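Local coordinates for protein anti-cleavage anti-greA transcription factor gfh1 (Thermus thermophilus, PDB 2F23) that inhibits all catalytic activities of RNA polymerase by partly occluding its substrate-binding site and preventing NTP binding, at residues 20-23 with 24-27; 53-56 with 57-61; 112-115 with 116-120; 130-133 with 134-138. One frame throughout, in Å; residues are numbered along the deposited sequence.

Contact 1. Residues 20-23 with 24-27; sequences ERER and ERLQ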
loop_
_atom_site.group_PDB
_atom_site.type_symbol
_atom_site.label_atom_id
_atom_site.label_comp_id
_atom_site.label_asym_id
_atom_site.label_seq_id
_atom_site.Cartn_x
_atom_site.Cartn_y
_atom_site.Cartn_z
ATOM N N GLU A 20 5.547 0.871 12.067
ATOM C CA GLU A 20 5.736 1.519 13.361
ATOM C C GLU A 20 4.527 2.380 13.700
ATOM O O GLU A 20 4.066 2.393 14.842
ATOM C CB GLU A 20 7.003 2.376 13.344
ATOM C CG GLU A 20 8.270 1.584 13.071
ATOM C CD GLU A 20 8.602 0.600 14.178
ATOM O OE1 GLU A 20 7.743 -0.243 14.520
ATOM O OE2 GLU A 20 9.732 0.665 14.705
ATOM N N ARG A 21 4.010 3.093 12.704
ATOM C CA ARG A 21 2.852 3.948 12.911
ATOM C C ARG A 21 1.632 3.094 13.245
ATOM O O ARG A 21 0.834 3.453 14.108
ATOM C CB ARG A 21 2.588 4.800 11.664
ATOM C CG ARG A 21 3.498 6.027 11.533
ATOM C CD ARG A 21 4.973 5.667 11.682
ATOM N NE ARG A 21 5.865 6.810 11.496
ATOM C CZ ARG A 21 6.015 7.468 10.349
ATOM N NH1 ARG A 21 5.330 7.103 9.275
ATOM N NH2 ARG A 21 6.858 8.490 10.276
ATOM N N GLU A 22 1.497 1.955 12.575
ATOM C CA GLU A 22 0.362 1.081 12.847
ATOM C C GLU A 22 0.436 0.493 14.256
ATOM O O GLU A 22 -0.593 0.299 14.899
ATOM C CB GLU A 22 0.284 -0.046 11.812
ATOM C CG GLU A 22 -0.173 0.407 10.432
ATOM C CD GLU A 22 -1.520 1.101 10.465
ATOM O OE1 GLU A 22 -2.459 0.554 11.082
ATOM O OE2 GLU A 22 -1.644 2.192 9.873
ATOM N N ARG A 23 1.643 0.198 14.737
ATOM C CA ARG A 23 1.779 -0.347 16.085
ATOM C C ARG A 23 1.332 0.705 17.097
ATOM O O ARG A 23 0.750 0.377 18.134
ATOM C CB ARG A 23 3.227 -0.754 16.381
ATOM C CG ARG A 23 3.727 -1.977 15.616
ATOM C CD ARG A 23 5.067 -2.426 16.184
ATOM N NE ARG A 23 5.776 -3.396 15.350
ATOM C CZ ARG A 23 5.366 -4.633 15.091
ATOM N NH1 ARG A 23 4.225 -5.090 15.593
ATOM N NH2 ARG A 23 6.121 -5.426 14.339
ATOM N N GLU A 24 1.610 1.969 16.794
ATOM C CA GLU A 24 1.220 3.063 17.677
ATOM C C GLU A 24 -0.301 3.123 17.737
ATOM O O GLU A 24 -0.889 3.264 18.813
ATOM C CB GLU A 24 1.774 4.393 17.154
ATOM C CG GLU A 24 3.293 4.486 17.191
ATOM C CD GLU A 24 3.823 5.746 16.529
ATOM O OE1 GLU A 24 5.053 5.961 16.566
ATOM O OE2 GLU A 24 3.017 6.519 15.969
ATOM N N ARG A 25 -0.932 3.005 16.575
ATOM C CA ARG A 25 -2.384 3.038 16.497
ATOM C C ARG A 25 -2.996 1.850 17.226
ATOM O O ARG A 25 -4.060 1.971 17.835
ATOM C CB ARG A 25 -2.831 3.046 15.035
ATOM C CG ARG A 25 -2.368 4.288 14.292
ATOM C CD ARG A 25 -2.614 4.203 12.798
ATOM N NE ARG A 25 -2.061 5.369 12.114
ATOM C CZ ARG A 25 -2.099 5.561 10.801
ATOM N NH1 ARG A 25 -2.668 4.662 10.011
ATOM N NH2 ARG A 25 -1.561 6.654 10.277
ATOM N N LEU A 26 -2.324 0.703 17.172
ATOM C CA LEU A 26 -2.830 -0.490 17.845
ATOM C C LEU A 26 -2.798 -0.298 19.359
ATOM O O LEU A 26 -3.730 -0.692 20.064
ATOM C CB LEU A 26 -2.000 -1.720 17.470
ATOM C CG LEU A 26 -2.431 -3.013 18.171
ATOM C CD1 LEU A 26 -3.892 -3.304 17.857
ATOM C CD2 LEU A 26 -1.543 -4.167 17.722
ATOM N N GLN A 27 -1.721 0.303 19.857
ATOM C CA GLN A 27 -1.595 0.546 21.291
ATOM C C GLN A 27 -2.755 1.428 21.750
ATOM O O GLN A 27 -3.380 1.168 22.777
ATOM C CB GLN A 27 -0.260 1.232 21.596
ATOM C CG GLN A 27 0.031 1.401 23.083
ATOM C CD GLN A 27 1.387 2.037 23.352
ATOM O OE1 GLN A 27 1.812 2.157 24.502
ATOM N NE2 GLN A 27 2.071 2.450 22.291
HETATM O O HOH W 1 -4.227 2.487 10.725
#
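E22 and R25, one turn apart on helix 9-37, are joined by a salt bridge in which E22 OE2 lies 2.7 Å from R25 NH1. Carboxylate and guanidinium planes stand nearly perpendicular (86°), and the two groups meet through this one oxygen and one nitrogen rather than as a flat pair. A water closes the ring: it donates to E22 OE1 (2.6 Å) and accepts from R25 NH1 (2.8 Å), sitting at the edge of the guanidinium in its plane. E22 gets there by bending at its second torsion (chi2 -57°), while R25 runs out straight to meet it. This helix is one arm of the antiparallel helical hairpin, the coiled coil of the GreA/GreB family, and E22 lies on its buried side, packed on I58 and I62 of helix 46-71. Cut back to alanine, E22 would probably leave R25 and its water without their acidic mate and open a gap against I58 and I62. Away from that seam, E24 leans back over the previous turn. Its CG rests 3.2 Å from E20 O, beside the E24 N to E20 O backbone bond, and its CB 3.3 Å from R21 O.

Contact 2. Residues 53-56 with 57-61; sequences QEKA and RIEAR
K55 and E59 form a salt bridge on the side of helix 46-71 that faces helix 9-37, with K55 NZ 2.7 Å from E59 OE2. The lysine is extended until its last bend (chi4 -71°), which swings the ammonium group over the carboxylate, 43° out of its plane. Packing here is close: E59 CG sits 3.0 Å from K55 O, directly beside the carbonyl that also accepts E59 N at 3.0 Å. I58, buried in the hairpin of the coiled coil, adds CG1 at 3.3 Å from E54 O, while K55 also packs on T30 and L33 of the partner helix. The solvent side is looser. There the exposed R57 runs alongside E54 and grips it side-on with two nitrogens. R57 NE donates to E54 OE1 at 2.9 Å, in the guanidinium plane, and R57 NH1 to E54 OE2 at 2.8 Å. Both oxygens are met on their syn sides, although the two flat groups are twisted 40° apart. One nitrogen on one oxygen joins K55 to E59; two on two join R57 to E54, a grip that is likely to hold the guanidinium against rotation. In both pairs opposite charges probably offset each other along the helix.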
loop_
_atom_site.group_PDB
_atom_site.type_symbol
_atom_site.label_atom_id
_atom_site.label_comp_id
_atom_site.label_asym_id
_atom_site.label_seq_id
_atom_site.Cartn_x
_atom_site.Cartn_y
_atom_site.Cartn_z
ATOM N N GLN A 53 -13.850 -3.528 16.430
ATOM C CA GLN A 53 -13.729 -3.517 14.977
ATOM C C GLN A 53 -12.500 -2.732 14.526
ATOM O O GLN A 53 -11.799 -3.146 13.602
ATOM C CB GLN A 53 -14.984 -2.919 14.335
ATOM C CG GLN A 53 -14.933 -2.884 12.814
ATOM C CD GLN A 53 -16.193 -2.311 12.195
ATOM O OE1 GLN A 53 -16.532 -1.146 12.409
ATOM N NE2 GLN A 53 -16.893 -3.130 11.420
ATOM N N GLU A 54 -12.234 -1.607 15.184
ATOM C CA GLU A 54 -11.084 -0.785 14.824
ATOM C C GLU A 54 -9.781 -1.485 15.205
ATOM O O GLU A 54 -8.807 -1.452 14.451
ATOM C CB GLU A 54 -11.184 0.584 15.500
ATOM C CG GLU A 54 -10.015 1.532 15.217
ATOM C CD GLU A 54 -9.803 1.832 13.735
ATOM O OE1 GLU A 54 -10.640 1.446 12.895
ATOM O OE2 GLU A 54 -8.781 2.473 13.410
ATOM N N LYS A 55 -9.764 -2.128 16.371
ATOM C CA LYS A 55 -8.574 -2.843 16.809
ATOM C C LYS A 55 -8.258 -3.951 15.802
ATOM O O LYS A 55 -7.105 -4.145 15.429
ATOM C CB LYS A 55 -8.800 -3.442 18.206
ATOM C CG LYS A 55 -7.605 -4.187 18.787
ATOM C CD LYS A 55 -7.840 -4.509 20.262
ATOM C CE LYS A 55 -6.684 -5.289 20.866
ATOM N NZ LYS A 55 -6.634 -6.676 20.347
ATOM N N ALA A 56 -9.286 -4.663 15.351
ATOM C CA ALA A 56 -9.092 -5.745 14.391
ATOM C C ALA A 56 -8.607 -5.213 13.045
ATOM O O ALA A 56 -7.787 -5.853 12.379
ATOM C CB ALA A 56 -10.388 -6.523 14.207
ATOM N N ARG A 57 -9.116 -4.051 12.644
ATOM C CA ARG A 57 -8.720 -3.457 11.371
ATOM C C ARG A 57 -7.225 -3.180 11.392
ATOM O O ARG A 57 -6.512 -3.475 10.431
ATOM C CB ARG A 57 -9.479 -2.148 11.119
ATOM C CG ARG A 57 -9.210 -1.535 9.739
ATOM C CD ARG A 57 -9.961 -0.226 9.534
ATOM N NE ARG A 57 -9.399 0.873 10.313
ATOM C CZ ARG A 57 -8.264 1.496 10.015
ATOM N NH1 ARG A 57 -7.827 2.485 10.780
ATOM N NH2 ARG A 57 -7.567 1.135 8.944
ATOM N N ILE A 58 -6.753 -2.617 12.498
ATOM C CA ILE A 58 -5.336 -2.296 12.635
ATOM C C ILE A 58 -4.492 -3.565 12.681
ATOM O O ILE A 58 -3.460 -3.659 12.018
ATOM C CB ILE A 58 -5.085 -1.464 13.909
ATOM C CG1 ILE A 58 -5.853 -0.142 13.813
ATOM C CG2 ILE A 58 -3.584 -1.197 14.079
ATOM C CD1 ILE A 58 -5.963 0.602 15.129
ATOM N N GLU A 59 -4.931 -4.543 13.465
ATOM C CA GLU A 59 -4.199 -5.800 13.575
ATOM C C GLU A 59 -4.006 -6.463 12.219
ATOM O O GLU A 59 -2.944 -7.021 11.951
ATOM C CB GLU A 59 -4.926 -6.754 14.521
ATOM C CG GLU A 59 -5.001 -6.230 15.938
ATOM C CD GLU A 59 -5.848 -7.100 16.837
ATOM O OE1 GLU A 59 -6.926 -7.542 16.388
ATOM O OE2 GLU A 59 -5.443 -7.327 17.994
ATOM N N ALA A 60 -5.024 -6.393 11.366
ATOM C CA ALA A 60 -4.949 -6.994 10.038
ATOM C C ALA A 60 -3.895 -6.302 9.182
ATOM O O ALA A 60 -3.198 -6.947 8.401
ATOM C CB ALA A 60 -6.307 -6.926 9.352
ATOM N N ARG A 61 -3.784 -4.985 9.317
ATOM C CA ARG A 61 -2.798 -4.241 8.548
ATOM C C ARG A 61 -1.405 -4.621 9.038
ATOM O O ARG A 61 -0.494 -4.837 8.240
ATOM C CB ARG A 61 -3.024 -2.733 8.705
ATOM C CG ARG A 61 -4.334 -2.237 8.103
ATOM C CD ARG A 61 -4.619 -0.799 8.506
ATOM N NE ARG A 61 -3.743 0.169 7.849
ATOM C CZ ARG A 61 -3.852 0.532 6.574
ATOM N NH1 ARG A 61 -4.799 0.008 5.809
ATOM N NH2 ARG A 61 -3.025 1.438 6.071
#

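Contact 3. Residues 112-115 with 116-120; sequences VLDT and PMKIS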
loop_
_atom_site.group_PDB
_atom_site.type_symbol
_atom_site.label_atom_id
_atom_site.label_comp_id
_atom_site.label_asym_id
_atom_site.label_seq_id
_atom_site.Cartn_x
_atom_site.Cartn_y
_atom_site.Cartn_z
ATOM N N VAL A 112 -8.544 5.233 -18.350
ATOM C CA VAL A 112 -8.603 4.530 -17.071
ATOM C C VAL A 112 -9.493 3.290 -17.054
ATOM O O VAL A 112 -9.532 2.563 -16.062
ATOM C CB VAL A 112 -9.070 5.484 -15.954
ATOM C CG1 VAL A 112 -8.103 6.651 -15.836
ATOM C CG2 VAL A 112 -10.475 5.989 -16.250
ATOM N N LEU A 113 -10.198 3.042 -18.150
ATOM C CA LEU A 113 -11.084 1.887 -18.219
ATOM C C LEU A 113 -10.408 0.653 -18.803
ATOM O O LEU A 113 -10.941 -0.452 -18.705
ATOM C CB LEU A 113 -12.331 2.234 -19.031
ATOM C CG LEU A 113 -13.222 3.317 -18.419
ATOM C CD1 LEU A 113 -14.362 3.635 -19.369
ATOM C CD2 LEU A 113 -13.751 2.848 -17.069
ATOM N N ASP A 114 -9.242 0.840 -19.412
ATOM C CA ASP A 114 -8.512 -0.279 -19.995
ATOM C C ASP A 114 -7.750 -1.060 -18.936
ATOM O O ASP A 114 -7.581 -0.605 -17.804
ATOM C CB ASP A 114 -7.498 0.204 -21.041
ATOM C CG ASP A 114 -8.151 0.819 -22.259
ATOM O OD1 ASP A 114 -9.278 0.413 -22.609
ATOM O OD2 ASP A 114 -7.520 1.700 -22.881
ATOM N N THR A 115 -7.296 -2.249 -19.321
ATOM C CA THR A 115 -6.497 -3.105 -18.453
ATOM C C THR A 115 -5.367 -3.641 -19.322
ATOM O O THR A 115 -5.607 -4.386 -20.269
ATOM C CB THR A 115 -7.293 -4.304 -17.900
ATOM O OG1 THR A 115 -8.383 -3.833 -17.103
ATOM C CG2 THR A 115 -6.392 -5.182 -17.036
ATOM N N PRO A 116 -4.121 -3.240 -19.032
ATOM C CA PRO A 116 -3.756 -2.322 -17.947
ATOM C C PRO A 116 -4.331 -0.919 -18.131
ATOM O O PRO A 116 -4.587 -0.490 -19.257
ATOM C CB PRO A 116 -2.230 -2.333 -17.988
ATOM C CG PRO A 116 -1.928 -2.604 -19.426
ATOM C CD PRO A 116 -2.924 -3.685 -19.764
ATOM N N MET A 117 -4.544 -0.217 -17.022
ATOM C CA MET A 117 -5.072 1.141 -17.089
ATOM C C MET A 117 -4.034 2.014 -17.782
ATOM O O MET A 117 -2.870 2.012 -17.388
ATOM C CB MET A 117 -5.320 1.717 -15.684
ATOM C CG MET A 117 -6.462 1.106 -14.881
ATOM S SD MET A 117 -7.165 2.291 -13.669
ATOM C CE MET A 117 -5.763 3.225 -13.233
ATOM N N LYS A 118 -4.442 2.745 -18.815
ATOM C CA LYS A 118 -3.520 3.639 -19.508
ATOM C C LYS A 118 -3.568 4.960 -18.753
ATOM O O LYS A 118 -4.550 5.700 -18.824
ATOM C CB LYS A 118 -3.932 3.837 -20.966
ATOM C CG LYS A 118 -3.738 2.597 -21.825
ATOM C CD LYS A 118 -3.899 2.914 -23.302
ATOM C CE LYS A 118 -3.689 1.675 -24.157
ATOM N NZ LYS A 118 -4.756 0.662 -23.917
ATOM N N ILE A 119 -2.497 5.232 -18.019
ATOM C CA ILE A 119 -2.391 6.423 -17.190
ATOM C C ILE A 119 -1.479 7.473 -17.809
ATOM O O ILE A 119 -0.361 7.170 -18.222
ATOM C CB ILE A 119 -1.846 6.034 -15.804
ATOM C CG1 ILE A 119 -2.730 4.943 -15.200
ATOM C CG2 ILE A 119 -1.785 7.248 -14.888
ATOM C CD1 ILE A 119 -2.188 4.377 -13.923
ATOM N N SER A 120 -1.964 8.709 -17.862
ATOM C CA SER A 120 -1.190 9.810 -18.419
ATOM C C SER A 120 0.037 10.083 -17.561
ATOM O O SER A 120 -0.059 10.117 -16.336
ATOM C CB SER A 120 -2.055 11.070 -18.483
ATOM O OG SER A 120 -1.266 12.221 -18.735
#
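D114 and K118 make the one salt bridge of this turn: K118 NZ donates to D114 OD2 at 3.1 Å, coming from above the carboxylate plane, 53° out of it. The lysine chain is extended as far as CE and then bends (chi4 66°), which turns the ammonium group to D114 OD2. Its CD also passes 3.8 Å from D114 OD2, and the side chain touches V105 of the neighbouring strand 99-105. With a leucine in the place of K118, the D114 carboxylate is likely to lose its charged mate and the side of the turn to be less firmly tied to the strand.

Between the two charged residues the chain reverses through a cis peptide between T115 and P116. The backbone angles of these two residues fit a type VIb turn running from D114 to M117, and no regular hydrogen bond closes it. Instead M117 CA approaches D114 O at 3.1 Å in a CA-H...O contact. Further in, the M117 side chain reaches the V112 carbonyl, with SD 3.4 Å from V112 O and 4.4 Å from V112 CB. Beyond these segments the backbone bonds of M117 to S101 and Q103 start strand 117-120 at the margin of the mixed sheet in the GreA/GreB C-terminal domain. The chemistry thus changes with depth: a charge pair clasps the partly exposed side, the cis-proline sets the reversal, and the M117 side chain, buried against V102 and P143, has its sulfur beside the V112 carbonyl.

Contact 4. Residues 130-133 with 134-138; sequences LGHR and VGDVL
R133 to D136 form a type II beta turn, closed by D136 N donating to R133 O at 3.1 Å. The third position is G135, whose positive phi would force a CB into the V134 carbonyl oxygen. G131, one residue after L130 ends the helical run, likewise has backbone angles that call for glycine.

The side chain of D136 folds back into this turn. Its OD2 accepts two bonds from opposite faces of the carboxylate: R133 N at 2.8 Å, almost perfectly straight (178°), and H132 ND1 at 3.2 Å. The second bond leaves the imidazole at its edge, in the ring plane, and the ring stands perpendicular to the carboxylate. With CG placed anti to the carbonyl carbon (chi1 -79°), D136 points its acid at both donors, while its other oxygen, OD1, is held by T8 OG1. L138 lies over one face of the H132 ring, its CD2 3.5 Å from the ring centroid and 7° off the normal, a CH-pi contact. Ring position is therefore set both at an edge and over a face. The guanidinium of R133 leads away to the S79 carbonyl.

V134 and V137 pack on K6 and L7 of strand 5-7, and G135 bonds T8 through its backbone. This is a glycine-containing type II turn leading into edge strand 137-142 of the FKBP-like C-terminal domain, set where that domain meets the base of the coiled coil.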
loop_
_atom_site.group_PDB
_atom_site.type_symbol
_atom_site.label_atom_id
_atom_site.label_comp_id
_atom_site.label_asym_id
_atom_site.label_seq_id
_atom_site.Cartn_x
_atom_site.Cartn_y
_atom_site.Cartn_z
ATOM N N LEU A 130 6.748 7.573 -12.516
ATOM C CA LEU A 130 7.963 7.856 -13.270
ATOM C C LEU A 130 9.252 7.761 -12.461
ATOM O O LEU A 130 9.362 8.325 -11.369
ATOM C CB LEU A 130 7.882 9.247 -13.899
ATOM C CG LEU A 130 6.822 9.489 -14.974
ATOM C CD1 LEU A 130 6.893 10.942 -15.436
ATOM C CD2 LEU A 130 7.061 8.555 -16.153
ATOM N N GLY A 131 10.224 7.034 -13.006
ATOM C CA GLY A 131 11.516 6.904 -12.363
ATOM C C GLY A 131 11.653 5.867 -11.269
ATOM O O GLY A 131 12.724 5.745 -10.668
ATOM N N HIS A 132 10.590 5.117 -11.005
ATOM C CA HIS A 132 10.647 4.108 -9.958
ATOM C C HIS A 132 10.965 2.724 -10.487
ATOM O O HIS A 132 10.854 2.464 -11.686
ATOM C CB HIS A 132 9.352 4.126 -9.153
ATOM C CG HIS A 132 9.232 5.332 -8.278
ATOM N ND1 HIS A 132 10.042 5.531 -7.179
ATOM C CD2 HIS A 132 8.458 6.438 -8.379
ATOM C CE1 HIS A 132 9.772 6.709 -6.644
ATOM N NE2 HIS A 132 8.816 7.280 -7.353
ATOM N N ARG A 133 11.375 1.845 -9.580
ATOM C CA ARG A 133 11.782 0.493 -9.947
ATOM C C ARG A 133 11.054 -0.588 -9.172
ATOM O O ARG A 133 10.324 -0.307 -8.227
ATOM C CB ARG A 133 13.288 0.347 -9.710
ATOM C CG ARG A 133 14.132 1.300 -10.541
ATOM C CD ARG A 133 15.597 1.240 -10.141
ATOM N NE ARG A 133 16.408 2.151 -10.947
ATOM C CZ ARG A 133 16.908 1.857 -12.143
ATOM N NH1 ARG A 133 16.694 0.667 -12.690
ATOM N NH2 ARG A 133 17.625 2.762 -12.796
ATOM N N VAL A 134 11.258 -1.836 -9.589
ATOM C CA VAL A 134 10.654 -2.972 -8.909
ATOM C C VAL A 134 11.127 -2.951 -7.461
ATOM O O VAL A 134 12.316 -2.777 -7.187
ATOM C CB VAL A 134 11.086 -4.298 -9.578
ATOM C CG1 VAL A 134 10.649 -5.487 -8.741
ATOM C CG2 VAL A 134 10.474 -4.387 -10.972
ATOM N N GLY A 135 10.191 -3.099 -6.533
ATOM C CA GLY A 135 10.561 -3.095 -5.130
ATOM C C GLY A 135 10.191 -1.798 -4.439
ATOM O O GLY A 135 10.125 -1.750 -3.210
ATOM N N ASP A 136 9.966 -0.738 -5.211
ATOM C CA ASP A 136 9.581 0.537 -4.615
ATOM C C ASP A 136 8.136 0.460 -4.131
ATOM O O ASP A 136 7.326 -0.299 -4.670
ATOM C CB ASP A 136 9.716 1.695 -5.620
ATOM C CG ASP A 136 11.151 2.161 -5.795
ATOM O OD1 ASP A 136 11.948 2.023 -4.843
ATOM O OD2 ASP A 136 11.477 2.692 -6.876
ATOM N N VAL A 137 7.821 1.255 -3.112
ATOM C CA VAL A 137 6.481 1.306 -2.541
ATOM C C VAL A 137 5.987 2.740 -2.706
ATOM O O VAL A 137 6.641 3.685 -2.274
ATOM C CB VAL A 137 6.514 0.895 -1.060
ATOM C CG1 VAL A 137 5.146 1.078 -0.423
ATOM C CG2 VAL A 137 6.939 -0.558 -0.960
ATOM N N LEU A 138 4.829 2.882 -3.340
ATOM C CA LEU A 138 4.269 4.190 -3.642
ATOM C C LEU A 138 2.821 4.355 -3.218
ATOM O O LEU A 138 2.065 3.392 -3.175
ATOM C CB LEU A 138 4.350 4.421 -5.153
ATOM C CG LEU A 138 5.680 4.050 -5.816
ATOM C CD1 LEU A 138 5.490 3.844 -7.315
ATOM C CD2 LEU A 138 6.698 5.135 -5.528
#

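Overall arrangement
Contacts 1 and 2 belong together: helices 9-37 and 46-71 pair in the hairpin, the centres of the two contacts lie about 10 Å apart, and they touch where L26 packs on E59 and where E22 makes a long, weak ion pair with R61. Both are surface contacts dominated by salt bridges, with one buried residue each, E22 and I58. Contacts 3 and 4 lie in the C-terminal domain and lead into the two outermost strands of its mixed sheet, with nearest atoms about 7 Å apart. Contact 3 is at the surface and leans on a charge pair and a cis-proline; contact 4, partly buried, uses a shared carboxylate and an imidazole face, and is the nearer of the two to contacts 1 and 2.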